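PDB 4G2A: YARHG domain-containing protein from Legionella pneumophila subsp. pneumophila, which is of unknown function but possibly binds a nutrient, and combines a DUF4424 region with a C-terminal YARHG domain. Local coordinates for residues 182-190 / 205-216; 152-162 / 225-235. All coordinates share one frame; numbering follows the deposited sequence. Where two conformers were deposited one is given.

Contact 1. Residues 182-190 / 205-216; sequences NTPTRLCSE and MSISGSRADRKY. With SO4 (sulfate ion), chain H; SO4 (sulfate ion), chain F; SO4 (sulfate ion), chain G.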
loop_
_atom_site.group_PDB
_atom_site.type_symbol
_atom_site.label_atom_id
_atom_site.label_comp_id
_atom_site.label_asym_id
_atom_site.label_seq_id
_atom_site.Cartn_x
_atom_site.Cartn_y
_atom_site.Cartn_z
ATOM N N ASN A 182 -1.495 -4.410 -9.405
ATOM C CA ASN A 182 -1.447 -5.626 -10.219
ATOM C C ASN A 182 -2.668 -6.540 -9.977
ATOM O O ASN A 182 -2.639 -7.730 -10.316
ATOM C CB ASN A 182 -0.134 -6.381 -10.015
ATOM C CG ASN A 182 1.017 -5.684 -10.675
ATOM O OD1 ASN A 182 0.968 -5.344 -11.851
ATOM N ND2 ASN A 182 2.074 -5.455 -9.943
ATOM N N THR A 183 -3.740 -5.973 -9.405
ATOM C CA THR A 183 -5.025 -6.641 -9.151
ATOM C C THR A 183 -6.108 -5.568 -9.312
ATOM O O THR A 183 -5.778 -4.407 -9.075
ATOM C CB THR A 183 -5.044 -7.329 -7.757
ATOM O OG1 THR A 183 -6.186 -8.193 -7.660
ATOM C CG2 THR A 183 -5.069 -6.341 -6.594
ATOM N N PRO A 184 -7.383 -5.864 -9.684
ATOM C CA PRO A 184 -8.375 -4.765 -9.787
ATOM C C PRO A 184 -8.617 -4.084 -8.430
ATOM O O PRO A 184 -8.669 -4.755 -7.395
ATOM C CB PRO A 184 -9.633 -5.459 -10.341
ATOM C CG PRO A 184 -9.130 -6.715 -10.965
ATOM C CD PRO A 184 -7.991 -7.152 -10.082
ATOM N N THR A 185 -8.633 -2.741 -8.422
ATOM C CA THR A 185 -8.821 -1.945 -7.208
ATOM C C THR A 185 -9.725 -0.746 -7.443
ATOM O O THR A 185 -10.010 -0.361 -8.576
ATOM C CB THR A 185 -7.458 -1.396 -6.628
ATOM O OG1 THR A 185 -6.874 -0.503 -7.565
ATOM C CG2 THR A 185 -6.463 -2.481 -6.251
ATOM N N ARG A 186 -10.143 -0.156 -6.338
ATOM C CA ARG A 186 -10.869 1.102 -6.197
ATOM C C ARG A 186 -10.295 1.841 -4.998
ATOM O O ARG A 186 -9.805 1.197 -4.060
ATOM C CB ARG A 186 -12.389 0.875 -5.994
ATOM C CG ARG A 186 -13.195 0.629 -7.267
ATOM C CD ARG A 186 -12.995 1.732 -8.290
ATOM N NE ARG A 186 -13.693 1.481 -9.548
ATOM C CZ ARG A 186 -13.208 0.771 -10.558
ATOM N NH1 ARG A 186 -12.028 0.170 -10.453
ATOM N NH2 ARG A 186 -13.920 0.614 -11.665
ATOM N N LEU A 187 -10.372 3.181 -4.997
ATOM C CA LEU A 187 -9.976 3.955 -3.822
ATOM C C LEU A 187 -11.042 3.754 -2.767
ATOM O O LEU A 187 -12.215 3.647 -3.129
ATOM C CB LEU A 187 -9.854 5.464 -4.141
ATOM C CG LEU A 187 -8.892 5.894 -5.201
ATOM C CD1 LEU A 187 -9.057 7.379 -5.491
ATOM C CD2 LEU A 187 -7.487 5.575 -4.811
ATOM N N CYS A 188 -10.675 3.759 -1.476
ATOM C CA CYS A 188 -11.682 3.654 -0.423
ATOM C C CYS A 188 -12.517 4.937 -0.379
ATOM O O CYS A 188 -13.660 4.888 0.045
ATOM C CB CYS A 188 -11.044 3.349 0.924
ATOM S SG CYS A 188 -9.951 1.900 0.911
ATOM N N SER A 189 -11.973 6.062 -0.880
ATOM C CA SER A 189 -12.667 7.348 -1.017
ATOM C C SER A 189 -13.690 7.307 -2.201
ATOM O O SER A 189 -14.541 8.202 -2.297
ATOM C CB SER A 189 -11.662 8.491 -1.201
ATOM O OG SER A 189 -10.921 8.427 -2.410
ATOM N N GLU A 190 -13.608 6.278 -3.089
ATOM C CA GLU A 190 -14.560 6.069 -4.200
ATOM C C GLU A 190 -15.746 5.143 -3.749
ATOM O O GLU A 190 -16.762 5.066 -4.440
ATOM C CB GLU A 190 -13.865 5.463 -5.439
ATOM C CG GLU A 190 -12.896 6.390 -6.164
ATOM C CD GLU A 190 -12.197 5.783 -7.369
ATOM O OE1 GLU A 190 -11.532 4.735 -7.214
ATOM O OE2 GLU A 190 -12.294 6.372 -8.470
HETATM N N MSE A 205 -2.896 13.303 -8.011
HETATM C CA MSE A 205 -2.968 11.928 -8.487
HETATM C C MSE A 205 -3.900 11.777 -9.703
HETATM O O MSE A 205 -4.981 12.375 -9.765
HETATM C CB MSE A 205 -3.435 10.990 -7.373
HETATM C CG MSE A 205 -3.286 9.522 -7.714
HETATM SE SE MSE A 205 -4.330 8.402 -6.510
HETATM C CE MSE A 205 -6.087 8.715 -7.320
ATOM N N SER A 206 -3.450 10.974 -10.669
ATOM C CA SER A 206 -4.221 10.588 -11.837
ATOM C C SER A 206 -4.346 9.050 -11.829
ATOM O O SER A 206 -3.511 8.359 -11.249
ATOM C CB SER A 206 -3.602 11.118 -13.130
ATOM O OG SER A 206 -2.196 10.936 -13.168
ATOM N N ILE A 207 -5.424 8.536 -12.410
ATOM C CA ILE A 207 -5.695 7.101 -12.496
ATOM C C ILE A 207 -5.507 6.712 -13.965
ATOM O O ILE A 207 -6.079 7.341 -14.853
ATOM C CB ILE A 207 -7.122 6.763 -11.942
ATOM C CG1 ILE A 207 -7.203 6.990 -10.429
ATOM C CG2 ILE A 207 -7.547 5.344 -12.297
ATOM C CD1 ILE A 207 -8.601 7.355 -9.888
ATOM N N SER A 208 -4.707 5.686 -14.205
ATOM C CA SER A 208 -4.427 5.176 -15.547
ATOM C C SER A 208 -4.688 3.668 -15.581
ATOM O O SER A 208 -4.536 3.009 -14.554
ATOM C CB SER A 208 -2.979 5.487 -15.914
ATOM O OG SER A 208 -2.653 5.080 -17.230
ATOM N N GLY A 209 -5.047 3.139 -16.745
ATOM C CA GLY A 209 -5.269 1.707 -16.914
ATOM C C GLY A 209 -6.620 1.187 -16.470
ATOM O O GLY A 209 -7.434 1.915 -15.888
ATOM N N SER A 210 -6.871 -0.087 -16.773
ATOM C CA SER A 210 -8.126 -0.756 -16.453
ATOM C C SER A 210 -7.877 -2.138 -15.862
ATOM O O SER A 210 -6.856 -2.765 -16.152
ATOM C CB SER A 210 -9.007 -0.862 -17.703
ATOM O OG SER A 210 -8.475 -1.720 -18.702
ATOM N N ARG A 211 -8.837 -2.626 -15.059
ATOM C CA ARG A 211 -8.816 -3.950 -14.439
ATOM C C ARG A 211 -7.556 -4.100 -13.559
ATOM O O ARG A 211 -7.282 -3.216 -12.753
ATOM C CB ARG A 211 -8.931 -5.066 -15.516
ATOM C CG ARG A 211 -10.069 -4.887 -16.550
ATOM C CD ARG A 211 -11.413 -5.479 -16.120
ATOM N NE ARG A 211 -11.982 -4.755 -14.977
ATOM C CZ ARG A 211 -12.212 -5.274 -13.771
ATOM N NH1 ARG A 211 -11.999 -6.566 -13.542
ATOM N NH2 ARG A 211 -12.680 -4.512 -12.796
ATOM N N ALA A 212 -6.793 -5.193 -13.721
ATOM C CA ALA A 212 -5.565 -5.505 -12.981
ATOM C C ALA A 212 -4.428 -4.526 -13.296
ATOM O O ALA A 212 -3.434 -4.496 -12.580
ATOM C CB ALA A 212 -5.125 -6.922 -13.313
ATOM N N ASP A 213 -4.583 -3.711 -14.346
ATOM C CA ASP A 213 -3.582 -2.753 -14.790
ATOM C C ASP A 213 -3.888 -1.311 -14.333
ATOM O O ASP A 213 -3.184 -0.395 -14.747
ATOM C CB ASP A 213 -3.462 -2.831 -16.323
ATOM C CG ASP A 213 -3.064 -4.211 -16.837
ATOM O OD1 ASP A 213 -2.082 -4.787 -16.305
ATOM O OD2 ASP A 213 -3.728 -4.711 -17.777
ATOM N N ARG A 214 -4.902 -1.112 -13.464
ATOM C CA ARG A 214 -5.283 0.204 -12.939
ATOM C C ARG A 214 -4.166 0.714 -12.022
ATOM O O ARG A 214 -3.842 0.063 -11.044
ATOM C CB ARG A 214 -6.639 0.140 -12.226
ATOM C CG ARG A 214 -7.373 1.474 -12.193
ATOM C CD ARG A 214 -8.429 1.510 -11.095
ATOM N NE ARG A 214 -9.446 2.543 -11.328
ATOM C CZ ARG A 214 -9.951 3.320 -10.379
ATOM N NH1 ARG A 214 -9.540 3.202 -9.124
ATOM N NH2 ARG A 214 -10.887 4.210 -10.672
ATOM N N LYS A 215 -3.502 1.809 -12.427
ATOM C CA LYS A 215 -2.339 2.435 -11.772
ATOM C C LYS A 215 -2.692 3.807 -11.239
ATOM O O LYS A 215 -3.561 4.473 -11.807
ATOM C CB LYS A 215 -1.174 2.585 -12.767
ATOM C CG LYS A 215 -0.565 1.285 -13.245
ATOM C CD LYS A 215 0.323 1.491 -14.492
ATOM C CE LYS A 215 -0.420 1.342 -15.794
ATOM N NZ LYS A 215 -0.809 -0.071 -16.061
ATOM N N TYR A 216 -1.999 4.235 -10.166
ATOM C CA TYR A 216 -2.174 5.527 -9.499
ATOM C C TYR A 216 -0.871 6.290 -9.634
ATOM O O TYR A 216 0.163 5.836 -9.127
ATOM C CB TYR A 216 -2.588 5.317 -8.034
ATOM C CG TYR A 216 -3.820 4.441 -7.915
ATOM C CD1 TYR A 216 -5.098 4.972 -8.097
ATOM C CD2 TYR A 216 -3.706 3.066 -7.723
ATOM C CE1 TYR A 216 -6.234 4.160 -8.054
ATOM C CE2 TYR A 216 -4.834 2.240 -7.688
ATOM C CZ TYR A 216 -6.097 2.796 -7.837
ATOM O OH TYR A 216 -7.208 2.006 -7.750
HETATM S S SO4 H . -11.712 -0.908 -13.939
HETATM O O1 SO4 H . -11.398 -1.906 -12.908
HETATM O O2 SO4 H . -13.170 -0.738 -13.999
HETATM O O3 SO4 H . -11.082 0.368 -13.613
HETATM O O4 SO4 H . -11.222 -1.350 -15.240
HETATM S S SO4 F . -5.716 6.300 -19.380
HETATM O O1 SO4 F . -5.401 4.867 -19.366
HETATM O O2 SO4 F . -6.935 6.534 -18.616
HETATM O O3 SO4 F . -4.620 7.080 -18.779
HETATM O O4 SO4 F . -5.904 6.740 -20.768
HETATM S S SO4 G . -17.274 1.706 -10.634
HETATM O O1 SO4 G . -17.171 0.420 -11.333
HETATM O O2 SO4 G . -18.613 2.263 -10.814
HETATM O O3 SO4 G . -17.025 1.517 -9.202
HETATM O O4 SO4 G . -16.292 2.639 -11.184
HETATM O O HOH W 1 -2.341 -2.473 -11.318
HETATM O O HOH W 2 -5.572 -1.771 -9.603
HETATM O O HOH W 3 -9.156 -1.982 -11.240
#
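Arg-214 reaches out of a beta hairpin to meet Glu-190 and Arg-186 of the neighbouring 182-190 segment. The hairpin joins strand 206-208 to the strand that starts at Lys-215, and Ser-208 and Lys-215 exchange backbone hydrogen bonds where the loop 209-214 closes. Arg-214 is extended from CG to NE, with CG anti to the backbone N (chi1 -155°), which carries its guanidinium across to the Glu-190 carboxylate. The two flat groups are nearly coplanar. Arg-214 NH1 donates to the syn lone pair of Glu-190 OE1 at 3.2 Å in a salt bridge, and the second bond, NH2 to OE2, is weak. The anti lone pair of the same OE1 takes the backbone N-H of Leu-187 at 2.9 Å, so two donors grip this one oxygen. Arg-186 lies flat on one face of the Arg-214 guanidinium, with centres 4.2 Å apart and planes at 21°. Two sulfate ions, probably from the crystallisation liquor, bond to Arg-186, and one of them also takes the backbone N of Arg-211. Their negative charge probably eases the stacking of the two arginines.

At the turn of the hairpin Ala-212 packs against Pro-184, CB to CD at 4.3 Å. The CA of Pro-184 makes a CA-H...O contact with Arg-211 O. A water accepts from Asn-182 N and donates to the carbonyls of Ala-212 and Arg-214. On the buried side Leu-187 sends CD1 tip to tip toward CE of selenomethionine Met-205, while its CD2 touches Tyr-216 CE1 at 3.8 Å. The Tyr-216 hydroxyl accepts from Arg-214 NH1. Thr-185 OG1 comes in at the ring edge and makes a short hydrogen bond of 2.5 Å with Tyr-216 OH.

Contact 2. Residues 152-162 / 225-235; sequences MGYHWVRYVLK and PQADLSLCLFT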
loop_
_atom_site.group_PDB
_atom_site.type_symbol
_atom_site.label_atom_id
_atom_site.label_comp_id
_atom_site.label_asym_id
_atom_site.label_seq_id
_atom_site.Cartn_x
_atom_site.Cartn_y
_atom_site.Cartn_z
HETATM N N MSE A 152 -11.502 -2.708 8.567
HETATM C CA MSE A 152 -12.496 -2.010 7.744
HETATM C C MSE A 152 -12.454 -2.560 6.321
HETATM O O MSE A 152 -13.308 -2.229 5.493
HETATM C CB MSE A 152 -12.231 -0.490 7.744
HETATM C CG MSE A 152 -12.103 0.120 9.142
HETATM SE SE MSE A 152 -13.800 0.283 10.081
HETATM C CE MSE A 152 -13.904 -1.399 10.937
ATOM N N GLY A 153 -11.443 -3.388 6.056
ATOM C CA GLY A 153 -11.207 -3.995 4.756
ATOM C C GLY A 153 -10.298 -3.206 3.860
ATOM O O GLY A 153 -10.191 -3.509 2.673
ATOM N N TYR A 154 -9.635 -2.199 4.409
ATOM C CA TYR A 154 -8.739 -1.365 3.611
ATOM C C TYR A 154 -7.368 -1.988 3.429
ATOM O O TYR A 154 -6.932 -2.769 4.261
ATOM C CB TYR A 154 -8.542 0.000 4.275
ATOM C CG TYR A 154 -9.786 0.783 4.618
ATOM C CD1 TYR A 154 -10.966 0.614 3.893
ATOM C CD2 TYR A 154 -9.758 1.771 5.600
ATOM C CE1 TYR A 154 -12.092 1.391 4.155
ATOM C CE2 TYR A 154 -10.881 2.543 5.879
ATOM C CZ TYR A 154 -12.046 2.356 5.147
ATOM O OH TYR A 154 -13.163 3.119 5.422
ATOM N N HIS A 155 -6.692 -1.617 2.341
ATOM C CA HIS A 155 -5.295 -1.926 2.020
ATOM C C HIS A 155 -4.608 -0.571 1.969
ATOM O O HIS A 155 -5.149 0.375 1.387
ATOM C CB HIS A 155 -5.159 -2.700 0.704
ATOM C CG HIS A 155 -5.062 -4.193 0.854
ATOM N ND1 HIS A 155 -6.200 -4.997 0.874
ATOM C CD2 HIS A 155 -3.967 -4.991 0.888
ATOM C CE1 HIS A 155 -5.759 -6.244 0.968
ATOM N NE2 HIS A 155 -4.426 -6.294 0.991
ATOM N N TRP A 156 -3.513 -0.427 2.691
ATOM C CA TRP A 156 -2.785 0.837 2.758
ATOM C C TRP A 156 -1.416 0.719 2.109
ATOM O O TRP A 156 -0.661 -0.208 2.393
ATOM C CB TRP A 156 -2.618 1.287 4.212
ATOM C CG TRP A 156 -3.880 1.768 4.857
ATOM C CD1 TRP A 156 -4.712 1.054 5.663
ATOM C CD2 TRP A 156 -4.410 3.103 4.812
ATOM N NE1 TRP A 156 -5.749 1.843 6.092
ATOM C CE2 TRP A 156 -5.593 3.108 5.582
ATOM C CE3 TRP A 156 -4.008 4.297 4.173
ATOM C CZ2 TRP A 156 -6.378 4.263 5.749
ATOM C CZ3 TRP A 156 -4.780 5.440 4.343
ATOM C CH2 TRP A 156 -5.963 5.412 5.106
ATOM N N VAL A 157 -1.101 1.660 1.235
ATOM C CA VAL A 157 0.211 1.742 0.592
ATOM C C VAL A 157 0.699 3.130 0.976
ATOM O O VAL A 157 -0.051 4.100 0.872
ATOM C CB VAL A 157 0.245 1.392 -0.931
ATOM C CG1 VAL A 157 -0.988 1.897 -1.660
ATOM C CG2 VAL A 157 1.521 1.873 -1.609
ATOM N N ARG A 158 1.871 3.184 1.612
ATOM C CA ARG A 158 2.394 4.437 2.139
ATOM C C ARG A 158 3.842 4.632 1.764
ATOM O O ARG A 158 4.563 3.675 1.492
ATOM C CB ARG A 158 2.248 4.503 3.679
ATOM C CG ARG A 158 1.012 3.854 4.283
ATOM C CD ARG A 158 1.111 3.925 5.778
ATOM N NE ARG A 158 0.279 2.952 6.493
ATOM C CZ ARG A 158 -0.972 3.176 6.891
ATOM N NH1 ARG A 158 -1.576 4.326 6.598
ATOM N NH2 ARG A 158 -1.627 2.258 7.589
ATOM N N TYR A 159 4.265 5.893 1.780
ATOM C CA TYR A 159 5.627 6.342 1.505
ATOM C C TYR A 159 5.846 7.686 2.193
ATOM O O TYR A 159 5.096 8.619 1.917
ATOM C CB TYR A 159 5.881 6.434 -0.002
ATOM C CG TYR A 159 7.347 6.451 -0.368
ATOM C CD1 TYR A 159 8.074 7.638 -0.356
ATOM C CD2 TYR A 159 8.020 5.273 -0.685
ATOM C CE1 TYR A 159 9.427 7.657 -0.669
ATOM C CE2 TYR A 159 9.373 5.285 -1.020
ATOM C CZ TYR A 159 10.068 6.484 -1.027
ATOM O OH TYR A 159 11.401 6.516 -1.361
ATOM N N VAL A 160 6.859 7.778 3.097
ATOM C CA VAL A 160 7.179 9.010 3.825
ATOM C C VAL A 160 7.964 9.973 2.905
ATOM O O VAL A 160 9.057 9.651 2.442
ATOM C CB VAL A 160 7.908 8.757 5.163
ATOM C CG1 VAL A 160 8.289 10.074 5.843
ATOM C CG2 VAL A 160 7.058 7.887 6.095
ATOM N N LEU A 161 7.372 11.161 2.665
ATOM C CA LEU A 161 7.880 12.212 1.797
ATOM C C LEU A 161 8.151 13.516 2.549
ATOM O O LEU A 161 8.949 14.311 2.061
ATOM C CB LEU A 161 6.862 12.476 0.668
ATOM C CG LEU A 161 6.707 11.366 -0.404
ATOM C CD1 LEU A 161 5.456 11.591 -1.263
ATOM C CD2 LEU A 161 7.932 11.262 -1.286
ATOM N N LYS A 162 7.495 13.746 3.715
ATOM C CA LYS A 162 7.626 14.976 4.508
ATOM C C LYS A 162 9.073 15.232 4.994
ATOM O O LYS A 162 9.453 16.379 5.242
ATOM C CB LYS A 162 6.678 14.954 5.723
ATOM C CG LYS A 162 5.204 15.155 5.374
ATOM C CD LYS A 162 4.373 15.485 6.621
ATOM C CE LYS A 162 2.905 15.138 6.473
ATOM N NZ LYS A 162 2.117 15.406 7.721
ATOM N N PRO A 225 7.402 18.953 -0.208
ATOM C CA PRO A 225 6.692 17.830 0.428
ATOM C C PRO A 225 6.037 18.219 1.759
ATOM O O PRO A 225 6.689 18.261 2.815
ATOM C CB PRO A 225 7.784 16.777 0.580
ATOM C CG PRO A 225 9.047 17.572 0.723
ATOM C CD PRO A 225 8.872 18.796 -0.109
ATOM N N GLN A 226 4.732 18.539 1.672
ATOM C CA GLN A 226 3.862 18.937 2.775
ATOM C C GLN A 226 3.011 17.752 3.248
ATOM O O GLN A 226 2.425 17.809 4.332
ATOM C CB GLN A 226 2.960 20.111 2.343
ATOM C CG GLN A 226 2.524 21.041 3.490
ATOM C CD GLN A 226 3.677 21.820 4.087
ATOM O OE1 GLN A 226 4.138 22.824 3.532
ATOM N NE2 GLN A 226 4.177 21.364 5.230
ATOM N N ALA A 227 2.949 16.673 2.437
ATOM C CA ALA A 227 2.203 15.450 2.770
ATOM C C ALA A 227 2.927 14.201 2.285
ATOM O O ALA A 227 3.671 14.243 1.307
ATOM C CB ALA A 227 0.803 15.495 2.174
ATOM N N ASP A 228 2.700 13.097 2.968
ATOM C CA ASP A 228 3.272 11.810 2.582
ATOM C C ASP A 228 2.424 11.143 1.509
ATOM O O ASP A 228 1.312 11.601 1.179
ATOM C CB ASP A 228 3.355 10.890 3.808
ATOM C CG ASP A 228 4.349 11.323 4.868
ATOM O OD1 ASP A 228 5.439 11.834 4.500
ATOM O OD2 ASP A 228 4.072 11.099 6.061
ATOM N N LEU A 229 2.927 10.046 0.974
ATOM C CA LEU A 229 2.085 9.255 0.103
ATOM C C LEU A 229 1.188 8.426 1.020
ATOM O O LEU A 229 1.666 7.709 1.910
ATOM C CB LEU A 229 2.871 8.372 -0.886
ATOM C CG LEU A 229 2.061 7.245 -1.546
ATOM C CD1 LEU A 229 1.041 7.803 -2.480
ATOM C CD2 LEU A 229 2.938 6.327 -2.284
ATOM N N SER A 230 -0.107 8.612 0.858
ATOM C CA SER A 230 -1.124 7.905 1.610
ATOM C C SER A 230 -2.177 7.470 0.629
ATOM O O SER A 230 -2.891 8.302 0.067
ATOM C CB SER A 230 -1.701 8.791 2.711
ATOM O OG SER A 230 -2.664 8.070 3.463
ATOM N N LEU A 231 -2.215 6.173 0.345
ATOM C CA LEU A 231 -3.173 5.633 -0.603
ATOM C C LEU A 231 -3.876 4.426 -0.000
ATOM O O LEU A 231 -3.264 3.405 0.321
ATOM C CB LEU A 231 -2.481 5.303 -1.941
ATOM C CG LEU A 231 -3.350 4.865 -3.114
ATOM C CD1 LEU A 231 -4.287 5.979 -3.565
ATOM C CD2 LEU A 231 -2.481 4.433 -4.277
ATOM N N CYS A 232 -5.169 4.596 0.187
ATOM C CA CYS A 232 -6.084 3.611 0.731
ATOM C C CYS A 232 -6.875 2.950 -0.426
ATOM O O CYS A 232 -7.558 3.646 -1.197
ATOM C CB CYS A 232 -7.006 4.283 1.738
ATOM S SG CYS A 232 -8.007 3.127 2.684
ATOM N N LEU A 233 -6.755 1.619 -0.558
ATOM C CA LEU A 233 -7.371 0.858 -1.656
ATOM C C LEU A 233 -8.258 -0.274 -1.221
ATOM O O LEU A 233 -8.026 -0.892 -0.176
ATOM C CB LEU A 233 -6.282 0.235 -2.556
ATOM C CG LEU A 233 -5.310 1.156 -3.285
ATOM C CD1 LEU A 233 -4.233 0.338 -3.986
ATOM C CD2 LEU A 233 -6.031 2.052 -4.268
ATOM N N PHE A 234 -9.233 -0.605 -2.078
ATOM C CA PHE A 234 -10.067 -1.780 -1.906
ATOM C C PHE A 234 -9.636 -2.787 -2.944
ATOM O O PHE A 234 -9.508 -2.437 -4.107
ATOM C CB PHE A 234 -11.585 -1.475 -2.038
ATOM C CG PHE A 234 -12.320 -1.174 -0.754
ATOM C CD1 PHE A 234 -12.385 -2.116 0.268
ATOM C CD2 PHE A 234 -12.993 0.029 -0.588
ATOM C CE1 PHE A 234 -13.055 -1.833 1.456
ATOM C CE2 PHE A 234 -13.667 0.313 0.599
ATOM C CZ PHE A 234 -13.695 -0.621 1.613
ATOM N N THR A 235 -9.402 -4.020 -2.529
ATOM C CA THR A 235 -9.108 -5.137 -3.418
ATOM C C THR A 235 -10.422 -5.895 -3.552
ATOM O O THR A 235 -11.349 -5.626 -2.781
ATOM C CB THR A 235 -7.967 -5.985 -2.865
ATOM O OG1 THR A 235 -8.322 -6.378 -1.547
ATOM C CG2 THR A 235 -6.629 -5.267 -2.871
HETATM O O HOH W 4 -8.799 -3.727 0.461
HETATM O O HOH W 5 -1.044 6.296 4.879
HETATM O O HOH W 6 3.655 12.806 8.828
#
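Tyr-159 and Leu-229 form one of the pairs that join strands 155-160 and 229-235. The strands run antiparallel, with axes 4.8 Å apart at 177°. Backbone hydrogen bonds link His-155 with Leu-233, Val-157 with Leu-231, and Tyr-159 with Leu-229.

The face bearing these residues is the tightly packed one. Val-157 CG1 sits between the backbone N and the carbonyl carbon (chi1 38°), and it meets Leu-231 CB at 3.7 Å. Tyr-159 CB touches Leu-229 CB at the same distance. Strand 43-54 adds Trp-44 and Tyr-46 to this layer, and strand 215-220 adds Tyr-216 and Trp-218. At its end Thr-235 CG2 lies over a face of the His-155 ring.

The other face is more open along Trp-156, Arg-158 and Ser-230, which are partly exposed. A water links Arg-158 NH1 to Ser-230 OG. Arg-158 NH1 lies over one face of the Trp-156 ring, and Cys-232 fills the opposite face. Cys-232 CB is 3.7 Å from the centroid of the six-membered ring, with SG also above that ring. The same SG approaches Tyr-154 CG obliquely at 3.5 Å and is disulfide-bonded to Cys-188. Tyr-154 turns its ring edge to the face of Phe-234 in an offset edge-to-face pair, planes at 75°.

Past the end of the strands Lys-162 lies at the partly exposed side, and a water joins its charged end to that of Asp-228, weakly on the lysine side. Asp-228 OD1 grips the backbone, accepting from Leu-161 N at 2.7 Å and Lys-162 N at 2.9 Å. The whole is an antiparallel strand pair inside a larger beta structure, with a largely buried face of Val-157, Tyr-159 and leucines, and a partly exposed face where the disulfide sulfur of Cys-232 packs on aromatic rings.

Contact 1 and contact 2 have centres 14 Å apart and meet at strand 229-235. Along the chain 152-162 comes first, then 182-190 and 205-216, and 225-235 comes last, so contact 1 falls within the excursion between the two strands of contact 2. Strand 229-235 has 155-160 on one edge and 185-187 on the other. Arg-186 O probably bonds to Phe-234 N at 2.7 Å, and Cys-188 N to Cys-232 O. The Cys-188 to Cys-232 disulfide ties the contacts covalently. Helix 236-250 follows directly, so the shared strand leads from this beta structure into the helical C-terminal part, where the YARHG sequence family lies.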